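Local coordinates for protein phycocyanobilin lyase subunit alpha (PDB 5N3U) that associates with CpcF to form a lyase and is probably required for attaching the bilin chromophore to the phycocyanin alpha subunit, at residues F102-K116 with H143-A157. Numbering follows the deposited sequence.
Sequences FYVREAAAQSLEMLK and HLVQPYEAVLEALGA
Phe102 and His143 stack face to face, their ring centroids 3.7 Å apart and their planes nearly parallel. The two side chains run in opposite directions, so each CB lies over the face of the other ring. His143 CG sits between its own backbone N and carbonyl carbon (chi1 58°), which lays the ring on Phe102. His143 ND1 donates a nearly straight hydrogen bond to Leu144 O (2.7 Å), which lies in the plane of the imidazole, although the donor stands above the plane of that carbonyl. This bond fixes the ring's rotation. The hydroxyl of Tyr103 comes to the imidazole edge, with OH 3.2 Å from His143 CD2. An alanine in place of His143 would probably leave one face of the Phe102 ring without its stacking partner and Leu144 O without this donor.

Arg105 bends partway along its chain and grips the chain before helix 148-157. Its NE donates to Gln146 OE1 (2.8 Å), in the guanidinium plane, while the amide stands 75° to that plane. Arg105 NH2 adds weak hydrogen bonds to Val145 O and Gln146 OE1. The Pro147 ring packs by CB and CG on Glu106. One water joins Glu106 OE2 to Ala150 N.

Farther along, small residues let the helices close in. Ala109 CB meets Ala150 CB at 3.8 Å, and Glu113 CB lies 3.7 Å from Ala154 CA. Glu113 OE2 pairs with Lys116 NZ and, outside the segments, with Arg184. The axes of helices 102-115 and 148-157 approach to 8.2 Å, with 18° between their directions. Nearly parallel helices stacked in this way, within HEAT-repeat sequence, are typical of an alpha-solenoid.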
loop_
_atom_site.group_PDB
_atom_site.type_symbol
_atom_site.label_atom_id
_atom_site.label_comp_id
_atom_site.label_asym_id
_atom_site.label_seq_id
_atom_site.Cartn_x
_atom_site.Cartn_y
_atom_site.Cartn_z
ATOM N N PHE A 102 5.831 20.804 21.220
ATOM C CA PHE A 102 5.039 21.285 20.107
ATOM C C PHE A 102 4.171 20.206 19.471
ATOM O O PHE A 102 2.979 20.448 19.145
ATOM C CB PHE A 102 5.950 21.984 19.042
ATOM C CG PHE A 102 5.234 22.293 17.766
ATOM C CD1 PHE A 102 5.122 21.334 16.774
ATOM C CD2 PHE A 102 4.643 23.558 17.541
ATOM C CE1 PHE A 102 4.437 21.566 15.617
ATOM C CE2 PHE A 102 4.003 23.837 16.305
ATOM C CZ PHE A 102 3.796 22.824 15.384
ATOM N N TYR A 103 4.761 19.033 19.293
ATOM C CA TYR A 103 4.132 17.962 18.545
ATOM C C TYR A 103 2.978 17.317 19.362
ATOM O O TYR A 103 2.034 16.843 18.787
ATOM C CB TYR A 103 5.139 16.932 18.071
ATOM C CG TYR A 103 6.024 17.504 17.025
ATOM C CD1 TYR A 103 5.516 17.716 15.731
ATOM C CD2 TYR A 103 7.316 17.920 17.320
ATOM C CE1 TYR A 103 6.307 18.366 14.737
ATOM C CE2 TYR A 103 8.123 18.508 16.343
ATOM C CZ TYR A 103 7.591 18.733 15.071
ATOM O OH TYR A 103 8.338 19.344 14.107
ATOM N N VAL A 104 3.026 17.406 20.664
ATOM C CA VAL A 104 1.851 17.049 21.507
ATOM C C VAL A 104 0.717 18.064 21.311
ATOM O O VAL A 104 -0.399 17.679 21.171
ATOM C CB VAL A 104 2.227 16.946 22.973
ATOM C CG1 VAL A 104 0.993 16.783 23.812
ATOM C CG2 VAL A 104 3.117 15.754 23.181
ATOM N N ARG A 105 1.041 19.337 21.377
ATOM C CA ARG A 105 0.063 20.409 21.137
ATOM C C ARG A 105 -0.605 20.232 19.799
ATOM O O ARG A 105 -1.843 20.329 19.669
ATOM C CB ARG A 105 0.673 21.809 21.297
ATOM C CG ARG A 105 1.360 22.055 22.646
ATOM C CD ARG A 105 1.507 23.549 23.021
ATOM N NE ARG A 105 2.366 24.316 22.134
ATOM C CZ ARG A 105 3.681 24.225 22.089
ATOM N NH1 ARG A 105 4.319 23.367 22.895
ATOM N NH2 ARG A 105 4.355 24.960 21.230
ATOM N N GLU A 106 0.184 19.916 18.824
ATOM C CA GLU A 106 -0.318 19.727 17.436
ATOM C C GLU A 106 -1.258 18.540 17.350
ATOM O O GLU A 106 -2.332 18.597 16.785
ATOM C CB GLU A 106 0.856 19.519 16.459
ATOM C CG GLU A 106 0.390 19.585 15.019
ATOM C CD GLU A 106 1.546 19.566 14.033
ATOM O OE1 GLU A 106 2.398 18.630 14.126
ATOM O OE2 GLU A 106 1.611 20.527 13.215
ATOM N N ALA A 107 -0.814 17.414 17.888
ATOM C CA ALA A 107 -1.616 16.221 17.888
ATOM C C ALA A 107 -2.921 16.413 18.619
ATOM O O ALA A 107 -3.950 15.977 18.142
ATOM C CB ALA A 107 -0.835 15.083 18.556
ATOM N N ALA A 108 -2.879 17.143 19.728
ATOM C CA ALA A 108 -4.088 17.406 20.524
ATOM C C ALA A 108 -5.063 18.293 19.813
ATOM O O ALA A 108 -6.261 18.048 19.760
ATOM C CB ALA A 108 -3.746 18.036 21.878
ATOM N N ALA A 109 -4.559 19.337 19.218
ATOM C CA ALA A 109 -5.412 20.211 18.430
ATOM C C ALA A 109 -6.034 19.488 17.253
ATOM O O ALA A 109 -7.209 19.719 16.981
ATOM C CB ALA A 109 -4.622 21.409 17.957
ATOM N N GLN A 110 -5.283 18.620 16.574
ATOM C CA GLN A 110 -5.874 17.854 15.468
ATOM C C GLN A 110 -6.982 16.917 15.987
ATOM O O GLN A 110 -8.089 16.834 15.399
ATOM C CB GLN A 110 -4.820 17.011 14.760
ATOM C CG GLN A 110 -3.852 17.831 13.959
ATOM C CD GLN A 110 -2.565 17.036 13.566
ATOM O OE1 GLN A 110 -2.235 15.968 14.126
ATOM N NE2 GLN A 110 -1.800 17.618 12.643
ATOM N N SER A 111 -6.724 16.274 17.121
ATOM C CA SER A 111 -7.762 15.390 17.667
ATOM C C SER A 111 -8.981 16.150 18.183
ATOM O O SER A 111 -10.074 15.716 17.986
ATOM C CB SER A 111 -7.109 14.544 18.764
ATOM O OG SER A 111 -6.230 13.657 18.102
ATOM N N LEU A 112 -8.796 17.315 18.776
ATOM C CA LEU A 112 -9.910 18.158 19.189
ATOM C C LEU A 112 -10.693 18.633 17.994
ATOM O O LEU A 112 -11.913 18.735 18.066
ATOM C CB LEU A 112 -9.421 19.301 20.033
ATOM C CG LEU A 112 -8.953 18.843 21.396
ATOM C CD1 LEU A 112 -8.142 19.886 22.105
ATOM C CD2 LEU A 112 -10.128 18.472 22.325
ATOM N N GLU A 113 -10.034 18.915 16.866
ATOM C CA GLU A 113 -10.782 19.215 15.641
ATOM C C GLU A 113 -11.681 17.990 15.203
ATOM O O GLU A 113 -12.754 18.193 14.680
ATOM C CB GLU A 113 -9.810 19.532 14.542
ATOM C CG GLU A 113 -10.414 19.975 13.199
ATOM C CD GLU A 113 -10.949 18.865 12.292
ATOM O OE1 GLU A 113 -10.536 17.654 12.391
ATOM O OE2 GLU A 113 -11.853 19.227 11.474
ATOM N N MET A 114 -11.204 16.770 15.351
ATOM C CA MET A 114 -11.917 15.591 14.965
ATOM C C MET A 114 -13.058 15.327 15.913
ATOM O O MET A 114 -14.158 14.953 15.480
ATOM C CB MET A 114 -10.986 14.393 14.901
ATOM C CG MET A 114 -9.952 14.495 13.810
ATOM S SD MET A 114 -8.841 13.036 13.900
ATOM C CE MET A 114 -9.912 11.886 13.220
ATOM N N LEU A 115 -12.870 15.628 17.184
ATOM C CA LEU A 115 -13.943 15.351 18.186
ATOM C C LEU A 115 -15.034 16.397 18.202
ATOM O O LEU A 115 -16.117 16.108 18.670
ATOM C CB LEU A 115 -13.343 15.204 19.536
ATOM C CG LEU A 115 -12.444 14.000 19.694
ATOM C CD1 LEU A 115 -11.610 13.946 20.934
ATOM C CD2 LEU A 115 -13.246 12.739 19.594
ATOM N N LYS A 116 -14.770 17.611 17.702
ATOM C CA LYS A 116 -15.777 18.660 17.521
ATOM C C LYS A 116 -16.365 19.176 18.824
ATOM O O LYS A 116 -17.434 19.705 18.803
ATOM C CB LYS A 116 -17.009 18.269 16.654
ATOM C CG LYS A 116 -16.843 17.518 15.411
ATOM C CD LYS A 116 -16.208 18.260 14.326
ATOM C CE LYS A 116 -16.002 17.299 13.135
ATOM N NZ LYS A 116 -14.617 17.550 12.578
ATOM N N HIS A 143 8.826 24.088 12.303
ATOM C CA HIS A 143 7.450 24.331 12.634
ATOM C C HIS A 143 7.349 25.772 13.144
ATOM O O HIS A 143 8.314 26.386 13.565
ATOM C CB HIS A 143 6.912 23.299 13.646
ATOM C CG HIS A 143 7.653 23.218 14.951
ATOM N ND1 HIS A 143 7.527 24.163 15.942
ATOM C CD2 HIS A 143 8.495 22.274 15.452
ATOM C CE1 HIS A 143 8.253 23.814 16.993
ATOM N NE2 HIS A 143 8.846 22.669 16.710
ATOM N N LEU A 144 6.140 26.296 13.171
ATOM C CA LEU A 144 5.890 27.584 13.799
ATOM C C LEU A 144 5.805 27.443 15.266
ATOM O O LEU A 144 5.831 26.320 15.767
ATOM C CB LEU A 144 4.592 28.181 13.240
ATOM C CG LEU A 144 4.580 28.325 11.737
ATOM C CD1 LEU A 144 3.229 28.701 11.196
ATOM C CD2 LEU A 144 5.595 29.337 11.272
ATOM N N VAL A 145 5.728 28.557 15.982
ATOM C CA VAL A 145 5.714 28.539 17.410
ATOM C C VAL A 145 4.527 27.806 18.032
ATOM O O VAL A 145 4.655 27.252 19.147
ATOM C CB VAL A 145 5.884 29.927 18.086
ATOM C CG1 VAL A 145 7.306 30.436 17.896
ATOM C CG2 VAL A 145 4.814 30.906 17.640
ATOM N N GLN A 146 3.404 27.777 17.281
ATOM C CA GLN A 146 2.232 27.006 17.682
ATOM C C GLN A 146 1.688 26.325 16.463
ATOM O O GLN A 146 2.020 26.678 15.351
ATOM C CB GLN A 146 1.152 27.907 18.334
ATOM C CG GLN A 146 1.522 28.632 19.627
ATOM C CD GLN A 146 1.725 27.656 20.729
ATOM O OE1 GLN A 146 1.442 26.472 20.591
ATOM N NE2 GLN A 146 2.140 28.130 21.838
ATOM N N PRO A 147 0.908 25.240 16.648
ATOM C CA PRO A 147 0.347 24.527 15.514
ATOM C C PRO A 147 -0.858 25.303 15.008
ATOM O O PRO A 147 -2.029 24.941 15.246
ATOM C CB PRO A 147 -0.053 23.160 16.108
ATOM C CG PRO A 147 -0.376 23.467 17.524
ATOM C CD PRO A 147 0.618 24.543 17.913
ATOM N N TYR A 148 -0.588 26.416 14.342
ATOM C CA TYR A 148 -1.701 27.310 13.950
ATOM C C TYR A 148 -2.675 26.650 13.018
ATOM O O TYR A 148 -3.907 26.863 13.148
ATOM C CB TYR A 148 -1.119 28.613 13.324
ATOM C CG TYR A 148 -0.396 29.489 14.362
ATOM C CD1 TYR A 148 -1.110 30.165 15.340
ATOM C CD2 TYR A 148 0.973 29.579 14.373
ATOM C CE1 TYR A 148 -0.497 30.977 16.226
ATOM C CE2 TYR A 148 1.624 30.327 15.315
ATOM C CZ TYR A 148 0.918 31.020 16.230
ATOM O OH TYR A 148 1.521 31.782 17.183
ATOM N N GLU A 149 -2.183 25.882 12.064
ATOM C CA GLU A 149 -3.049 25.210 11.160
ATOM C C GLU A 149 -4.137 24.415 11.871
ATOM O O GLU A 149 -5.330 24.573 11.608
ATOM C CB GLU A 149 -2.228 24.338 10.202
ATOM C CG GLU A 149 -3.034 23.497 9.193
ATOM C CD GLU A 149 -2.142 22.757 8.147
ATOM O OE1 GLU A 149 -0.901 22.784 8.262
ATOM O OE2 GLU A 149 -2.666 22.240 7.123
ATOM N N ALA A 150 -3.715 23.509 12.764
ATOM C CA ALA A 150 -4.651 22.656 13.516
ATOM C C ALA A 150 -5.478 23.435 14.443
ATOM O O ALA A 150 -6.660 23.147 14.595
ATOM C CB ALA A 150 -3.823 21.638 14.291
ATOM N N VAL A 151 -4.959 24.469 15.059
ATOM C CA VAL A 151 -5.740 25.252 16.009
ATOM C C VAL A 151 -6.893 25.998 15.302
ATOM O O VAL A 151 -8.048 26.059 15.781
ATOM C CB VAL A 151 -4.868 26.279 16.774
ATOM C CG1 VAL A 151 -5.688 27.357 17.459
ATOM C CG2 VAL A 151 -3.939 25.549 17.782
ATOM N N LEU A 152 -6.555 26.596 14.187
ATOM C CA LEU A 152 -7.575 27.339 13.420
ATOM C C LEU A 152 -8.641 26.342 12.905
ATOM O O LEU A 152 -9.809 26.602 12.995
ATOM C CB LEU A 152 -6.914 28.012 12.223
ATOM C CG LEU A 152 -6.041 29.235 12.616
ATOM C CD1 LEU A 152 -5.093 29.580 11.516
ATOM C CD2 LEU A 152 -6.852 30.400 13.167
ATOM N N GLU A 153 -8.218 25.255 12.332
ATOM C CA GLU A 153 -9.160 24.250 11.852
ATOM C C GLU A 153 -10.027 23.818 13.015
ATOM O O GLU A 153 -11.262 23.710 12.879
ATOM C CB GLU A 153 -8.422 23.048 11.326
ATOM C CG GLU A 153 -7.855 23.307 9.968
ATOM C CD GLU A 153 -7.231 22.085 9.347
ATOM O OE1 GLU A 153 -7.004 21.061 10.054
ATOM O OE2 GLU A 153 -6.947 22.158 8.132
ATOM N N ALA A 154 -9.402 23.544 14.173
ATOM C CA ALA A 154 -10.217 23.111 15.317
ATOM C C ALA A 154 -11.278 24.126 15.771
ATOM O O ALA A 154 -12.433 23.785 16.090
ATOM C CB ALA A 154 -9.306 22.757 16.468
ATOM N N LEU A 155 -10.932 25.411 15.745
ATOM C CA LEU A 155 -11.833 26.452 16.174
ATOM C C LEU A 155 -13.013 26.583 15.192
ATOM O O LEU A 155 -14.151 26.760 15.634
ATOM C CB LEU A 155 -11.141 27.828 16.258
ATOM C CG LEU A 155 -10.229 27.917 17.479
ATOM C CD1 LEU A 155 -9.328 29.097 17.319
ATOM C CD2 LEU A 155 -10.997 27.999 18.758
ATOM N N GLY A 156 -12.733 26.381 13.920
ATOM C CA GLY A 156 -13.832 26.270 12.952
ATOM C C GLY A 156 -14.775 25.133 13.171
ATOM O O GLY A 156 -16.039 25.303 13.174
ATOM N N ALA A 157 -14.171 23.982 13.413
ATOM C CA ALA A 157 -14.918 22.718 13.570
ATOM C C ALA A 157 -15.768 22.697 14.788
ATOM O O ALA A 157 -16.816 22.107 14.750
ATOM C CB ALA A 157 -14.013 21.494 13.549
HETATM O O HOH W 1 -0.606 22.763 12.851
#